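Local coordinates for tyrosine--tRNA ligase (Aeropyrum pernix, PDB 2CYA), which probably joins tyrosine to tRNA(Tyr) in two steps, first activating the amino acid with ATP to tyrosyl-AMP and then transferring it to the acceptor end of the tRNA, at residues N11-N16 and V63-D68; E23-G28 and K205-H210. All blocks are in the same frame, centred on the assembly; numbering follows the deposited sequence.

Interaction 1 (N11-N16 and V63-D68); sequences NRIARN and VEAGVD
Glu64 OE1 lies over one face of the Arg12 guanidinium, 3.5 Å from NH1, and this salt bridge joins the end of helix 5-14 to the C-terminal end of helix 51-64, which closes in a Schellman motif. The carboxylate oxygen stands well out of the guanidinium plane, displaced toward its rim, and the two planes are turned 46° apart. No N-H is aimed at OE1, so the attraction is one of charge alone. Arg12 sends CG anti to its backbone N (chi1 155°), and CG passes 4.0 Å from Ala65 CB before the chain bends. Just past the helix end, the Arg15 guanidinium meets the edge of Arg12's, with Arg15 CZ in the Arg12 plane; Arg12 NH2 and Arg15 NH1, 3.1 Å apart, are both donors and do not bond. Asp61 and Asp288, in salt bridges with Arg15, probably help to offset the like charges.

Beside the charged pair the contact is apolar. Ala65, the first residue to leave helical geometry, presents its methyl to Ile13, whose CG1 approaches Ala65 CB to 3.6 Å. Ile13 CD1 also reaches Val67 CG2, more loosely, at 4.4 Å. Leu62, Leu26 and Leu30 also touch Ile13, burying its side chain between helices 51-64 and 23-32. Gly66, with positive phi (88°), is the C' residue of the Schellman turn and lets the chain swing from the helix into strand 68-73 of the class I nucleotide-binding fold. In that turn Gly66 N bonds to Val63 O at 3.1 Å, and Val67 N bonds back to Leu62 O.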
loop_
_atom_site.group_PDB
_atom_site.type_symbol
_atom_site.label_atom_id
_atom_site.label_comp_id
_atom_site.label_asym_id
_atom_site.label_seq_id
_atom_site.Cartn_x
_atom_site.Cartn_y
_atom_site.Cartn_z
ATOM N N ASN A 11 -21.890 -25.331 -17.542
ATOM C CA ASN A 11 -23.225 -25.110 -16.961
ATOM C C ASN A 11 -23.211 -25.269 -15.448
ATOM O O ASN A 11 -23.987 -24.634 -14.746
ATOM C CB ASN A 11 -24.264 -26.063 -17.548
ATOM C CG ASN A 11 -24.536 -25.800 -19.015
ATOM O OD1 ASN A 11 -24.650 -24.653 -19.449
ATOM N ND2 ASN A 11 -24.664 -26.872 -19.783
ATOM N N ARG A 12 -22.339 -26.129 -14.956
ATOM C CA ARG A 12 -22.224 -26.347 -13.527
ATOM C C ARG A 12 -21.639 -25.086 -12.868
ATOM O O ARG A 12 -22.076 -24.677 -11.799
ATOM C CB ARG A 12 -21.321 -27.548 -13.261
ATOM C CG ARG A 12 -20.648 -27.536 -11.898
ATOM C CD ARG A 12 -20.924 -28.815 -11.156
ATOM N NE ARG A 12 -22.353 -28.937 -10.871
ATOM C CZ ARG A 12 -22.952 -30.077 -10.540
ATOM N NH1 ARG A 12 -22.244 -31.198 -10.456
ATOM N NH2 ARG A 12 -24.256 -30.093 -10.288
ATOM N N ILE A 13 -20.647 -24.488 -13.519
ATOM C CA ILE A 13 -20.014 -23.274 -13.018
ATOM C C ILE A 13 -20.932 -22.069 -13.213
ATOM O O ILE A 13 -21.055 -21.224 -12.323
ATOM C CB ILE A 13 -18.662 -23.006 -13.747
ATOM C CG1 ILE A 13 -17.635 -24.042 -13.315
ATOM C CG2 ILE A 13 -18.170 -21.605 -13.459
ATOM C CD1 ILE A 13 -16.371 -24.018 -14.134
ATOM N N ALA A 14 -21.593 -21.993 -14.364
ATOM C CA ALA A 14 -22.466 -20.861 -14.653
ATOM C C ALA A 14 -23.796 -20.841 -13.915
ATOM O O ALA A 14 -24.360 -19.771 -13.689
ATOM C CB ALA A 14 -22.727 -20.774 -16.151
ATOM N N ARG A 15 -24.294 -22.014 -13.545
ATOM C CA ARG A 15 -25.587 -22.129 -12.871
ATOM C C ARG A 15 -25.808 -21.120 -11.737
ATOM O O ARG A 15 -25.042 -21.057 -10.781
ATOM C CB ARG A 15 -25.785 -23.577 -12.366
ATOM C CG ARG A 15 -25.495 -23.808 -10.888
ATOM C CD ARG A 15 -24.886 -25.185 -10.592
ATOM N NE ARG A 15 -25.801 -26.287 -10.837
ATOM C CZ ARG A 15 -25.925 -27.347 -10.041
ATOM N NH1 ARG A 15 -25.189 -27.450 -8.937
ATOM N NH2 ARG A 15 -26.789 -28.308 -10.351
ATOM N N ASN A 16 -26.851 -20.311 -11.899
ATOM C CA ASN A 16 -27.268 -19.314 -10.927
ATOM C C ASN A 16 -26.402 -18.068 -10.727
ATOM O O ASN A 16 -26.651 -17.269 -9.825
ATOM C CB ASN A 16 -27.511 -19.997 -9.584
ATOM C CG ASN A 16 -28.747 -20.872 -9.603
ATOM O OD1 ASN A 16 -29.839 -20.417 -9.980
ATOM N ND2 ASN A 16 -28.588 -22.134 -9.198
ATOM N N VAL A 63 -15.558 -26.498 -7.386
ATOM C CA VAL A 63 -14.755 -27.650 -6.978
ATOM C C VAL A 63 -15.175 -28.921 -7.737
ATOM O O VAL A 63 -14.327 -29.693 -8.177
ATOM C CB VAL A 63 -14.900 -27.929 -5.460
ATOM C CG1 VAL A 63 -14.311 -29.308 -5.111
ATOM C CG2 VAL A 63 -14.199 -26.838 -4.660
ATOM N N GLU A 64 -16.479 -29.139 -7.886
ATOM C CA GLU A 64 -16.960 -30.340 -8.579
ATOM C C GLU A 64 -16.728 -30.216 -10.074
ATOM O O GLU A 64 -16.785 -31.205 -10.799
ATOM C CB GLU A 64 -18.453 -30.593 -8.273
ATOM C CG GLU A 64 -18.740 -30.761 -6.769
ATOM C CD GLU A 64 -20.210 -31.037 -6.434
ATOM O OE1 GLU A 64 -21.123 -30.560 -7.156
ATOM O OE2 GLU A 64 -20.448 -31.723 -5.418
ATOM N N ALA A 65 -16.444 -29.005 -10.534
ATOM C CA ALA A 65 -16.177 -28.780 -11.949
ATOM C C ALA A 65 -14.673 -28.882 -12.245
ATOM O O ALA A 65 -14.214 -28.537 -13.336
ATOM C CB ALA A 65 -16.723 -27.422 -12.369
ATOM N N GLY A 66 -13.902 -29.364 -11.274
ATOM C CA GLY A 66 -12.479 -29.517 -11.500
ATOM C C GLY A 66 -11.553 -28.335 -11.205
ATOM O O GLY A 66 -10.347 -28.461 -11.398
ATOM N N VAL A 67 -12.081 -27.204 -10.736
ATOM C CA VAL A 67 -11.237 -26.035 -10.418
ATOM C C VAL A 67 -10.477 -26.204 -9.091
ATOM O O VAL A 67 -11.074 -26.588 -8.097
ATOM C CB VAL A 67 -12.093 -24.749 -10.318
ATOM C CG1 VAL A 67 -11.203 -23.556 -9.943
ATOM C CG2 VAL A 67 -12.822 -24.488 -11.661
ATOM N N ASP A 68 -9.167 -25.945 -9.067
ATOM C CA ASP A 68 -8.407 -26.037 -7.811
ATOM C C ASP A 68 -8.754 -24.738 -7.084
ATOM O O ASP A 68 -8.341 -23.639 -7.486
ATOM C CB ASP A 68 -6.896 -26.135 -8.068
ATOM C CG ASP A 68 -6.451 -27.556 -8.458
ATOM O OD1 ASP A 68 -6.792 -28.532 -7.731
ATOM O OD2 ASP A 68 -5.748 -27.701 -9.482
#

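Interaction 2 (E23-G28 and K205-H210); sequences EEELKG and KPVAIH. With SO4 (sulfate ion), chain B.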
loop_
_atom_site.group_PDB
_atom_site.type_symbol
_atom_site.label_atom_id
_atom_site.label_comp_id
_atom_site.label_asym_id
_atom_site.label_seq_id
_atom_site.Cartn_x
_atom_site.Cartn_y
_atom_site.Cartn_z
ATOM N N GLU A 23 -17.802 -15.513 -20.794
ATOM C CA GLU A 23 -18.104 -16.932 -20.993
ATOM C C GLU A 23 -17.170 -17.586 -22.001
ATOM O O GLU A 23 -16.711 -18.714 -21.805
ATOM C CB GLU A 23 -19.572 -17.116 -21.441
ATOM C CG GLU A 23 -20.579 -16.290 -20.622
ATOM C CD GLU A 23 -22.043 -16.721 -20.816
ATOM O OE1 GLU A 23 -22.394 -17.239 -21.900
ATOM O OE2 GLU A 23 -22.850 -16.517 -19.878
ATOM N N GLU A 24 -16.864 -16.885 -23.079
ATOM C CA GLU A 24 -15.978 -17.480 -24.067
ATOM C C GLU A 24 -14.620 -17.725 -23.441
ATOM O O GLU A 24 -13.994 -18.759 -23.687
ATOM C CB GLU A 24 -15.848 -16.594 -25.307
ATOM C CG GLU A 24 -15.077 -17.284 -26.425
ATOM C CD GLU A 24 -15.545 -18.729 -26.683
ATOM O OE1 GLU A 24 -16.728 -18.936 -27.069
ATOM O OE2 GLU A 24 -14.720 -19.659 -26.495
ATOM N N GLU A 25 -14.158 -16.785 -22.622
ATOM C CA GLU A 25 -12.873 -16.982 -21.967
ATOM C C GLU A 25 -12.919 -18.231 -21.077
ATOM O O GLU A 25 -12.000 -19.042 -21.119
ATOM C CB GLU A 25 -12.504 -15.768 -21.121
ATOM C CG GLU A 25 -12.050 -14.541 -21.915
ATOM C CD GLU A 25 -11.933 -13.329 -21.014
ATOM O OE1 GLU A 25 -11.822 -13.527 -19.790
ATOM O OE2 GLU A 25 -11.955 -12.192 -21.510
ATOM N N LEU A 26 -13.981 -18.383 -20.280
ATOM C CA LEU A 26 -14.102 -19.557 -19.406
ATOM C C LEU A 26 -14.136 -20.823 -20.244
ATOM O O LEU A 26 -13.482 -21.809 -19.912
ATOM C CB LEU A 26 -15.383 -19.491 -18.541
ATOM C CG LEU A 26 -15.639 -20.717 -17.653
ATOM C CD1 LEU A 26 -14.443 -21.011 -16.739
ATOM C CD2 LEU A 26 -16.880 -20.472 -16.813
ATOM N N LYS A 27 -14.889 -20.801 -21.338
ATOM C CA LYS A 27 -14.949 -21.986 -22.188
ATOM C C LYS A 27 -13.581 -22.300 -22.775
ATOM O O LYS A 27 -13.218 -23.467 -22.929
ATOM C CB LYS A 27 -15.997 -21.804 -23.296
ATOM C CG LYS A 27 -17.426 -21.887 -22.769
ATOM C CD LYS A 27 -18.460 -21.505 -23.814
ATOM C CE LYS A 27 -19.874 -21.639 -23.264
ATOM N NZ LYS A 27 -20.920 -21.259 -24.262
ATOM N N GLY A 28 -12.805 -21.259 -23.081
ATOM C CA GLY A 28 -11.474 -21.492 -23.619
ATOM C C GLY A 28 -10.603 -22.127 -22.549
ATOM O O GLY A 28 -9.775 -22.996 -22.835
ATOM N N LYS A 205 -5.111 -12.780 -16.869
ATOM C CA LYS A 205 -6.335 -11.977 -16.866
ATOM C C LYS A 205 -7.392 -12.964 -16.361
ATOM O O LYS A 205 -7.754 -13.907 -17.063
ATOM C CB LYS A 205 -6.658 -11.542 -18.289
ATOM C CG LYS A 205 -7.767 -10.540 -18.421
ATOM C CD LYS A 205 -8.030 -10.280 -19.892
ATOM C CE LYS A 205 -9.015 -9.161 -20.073
ATOM N NZ LYS A 205 -9.136 -8.814 -21.508
ATOM N N PRO A 206 -7.903 -12.754 -15.138
ATOM C CA PRO A 206 -8.895 -13.667 -14.582
ATOM C C PRO A 206 -10.301 -13.561 -15.116
ATOM O O PRO A 206 -10.798 -12.461 -15.398
ATOM C CB PRO A 206 -8.865 -13.329 -13.090
ATOM C CG PRO A 206 -8.738 -11.804 -13.143
ATOM C CD PRO A 206 -7.668 -11.611 -14.228
ATOM N N VAL A 207 -10.949 -14.719 -15.224
ATOM C CA VAL A 207 -12.351 -14.775 -15.616
ATOM C C VAL A 207 -13.094 -14.426 -14.309
ATOM O O VAL A 207 -12.870 -15.072 -13.286
ATOM C CB VAL A 207 -12.762 -16.205 -16.023
ATOM C CG1 VAL A 207 -14.284 -16.321 -16.007
ATOM C CG2 VAL A 207 -12.189 -16.555 -17.419
ATOM N N ALA A 208 -13.952 -13.407 -14.343
ATOM C CA ALA A 208 -14.718 -12.988 -13.176
ATOM C C ALA A 208 -16.109 -13.634 -13.126
ATOM O O ALA A 208 -16.918 -13.434 -14.040
ATOM C CB ALA A 208 -14.867 -11.443 -13.172
ATOM N N ILE A 209 -16.396 -14.375 -12.053
ATOM C CA ILE A 209 -17.706 -15.036 -11.891
ATOM C C ILE A 209 -18.432 -14.446 -10.694
ATOM O O ILE A 209 -18.021 -14.630 -9.542
ATOM C CB ILE A 209 -17.561 -16.574 -11.693
ATOM C CG1 ILE A 209 -16.943 -17.208 -12.942
ATOM C CG2 ILE A 209 -18.935 -17.201 -11.409
ATOM C CD1 ILE A 209 -16.494 -18.621 -12.760
ATOM N N HIS A 210 -19.529 -13.752 -10.972
ATOM C CA HIS A 210 -20.291 -13.082 -9.935
ATOM C C HIS A 210 -21.625 -13.716 -9.551
ATOM O O HIS A 210 -22.478 -13.988 -10.407
ATOM C CB HIS A 210 -20.494 -11.623 -10.360
ATOM C CG HIS A 210 -19.206 -10.910 -10.639
ATOM N ND1 HIS A 210 -19.042 -10.041 -11.694
ATOM C CD2 HIS A 210 -18.000 -10.981 -10.021
ATOM C CE1 HIS A 210 -17.793 -9.607 -11.716
ATOM N NE2 HIS A 210 -17.139 -10.162 -10.709
HETATM S S SO4 B . -19.405 -13.520 -23.077
HETATM O O1 SO4 B . -20.749 -13.784 -23.760
HETATM O O2 SO4 B . -19.018 -12.081 -23.423
HETATM O O3 SO4 B . -19.632 -13.566 -21.674
HETATM O O4 SO4 B . -18.462 -14.337 -23.772
HETATM O O HOH W 1 -9.516 -11.762 -22.720
HETATM O O HOH W 2 -9.238 -14.467 -19.339
#
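Helix 23-32 packs here against strand 207-211 of the mixed sheet of the class I catalytic fold, their local axes 8.5 Å apart and at 114°. Val207 fills the middle. Its CG2 lies 3.8 Å from Glu25 CB and equally near Leu26 N, while the other methyl, CG1, faces Leu26 CB at 4.2 Å. The side chains of Glu25 and Val207 run past one another in opposite directions. Farther along the strand, Leu26 CD2 meets Ile209 CD1 more loosely, and Ile180 of strand 180-184 touches Leu26, Val207 and Ile209 alike.

At the outer border the extended Glu25 chain carries its carboxylate toward Lys205, and both oxygens engage water. One water donates to OE2 and accepts from Lys205 NZ; the other donates to Glu25 OE1 and to Lys205 O, at 2.8 Å each. Arg195 of helix 188-198 makes a salt bridge with OE1. At the helix start a sulfate, probably from the crystallisation liquor, accepts from Glu23 N through O3 (2.8 Å, 175°) and from Glu24 N through O4. Glu25 OE2 and Lys205 NZ remain 4.4 Å apart, beyond a salt bridge: between these segments the charged groups communicate through water, and direct contact rests mainly on apolar atoms.

The centres of the two interactions lie about 12 Å apart, on the same side of the chain's centre, and their segments alternate along the sequence: 11-16, 23-28, 63-68, then 205-210. They meet at Ile13, whose CG2 packs 3.5 Å from Ile209 CD1 and 3.8 Å from Leu26 CD2, so that its two branches serve different contacts. Helices 5-14 and 23-32, strand 207-211 and the end of helix 51-64 meet around Ile13. Strand 19-21, between the two N-terminal helices, pairs antiparallel with strand 207-211 at the sheet's edge. The N-terminal region is thus joined to the catalytic fold; the side chain of Val67 is about 8 Å from that of Tyr39, a predicted tyrosine-binding residue.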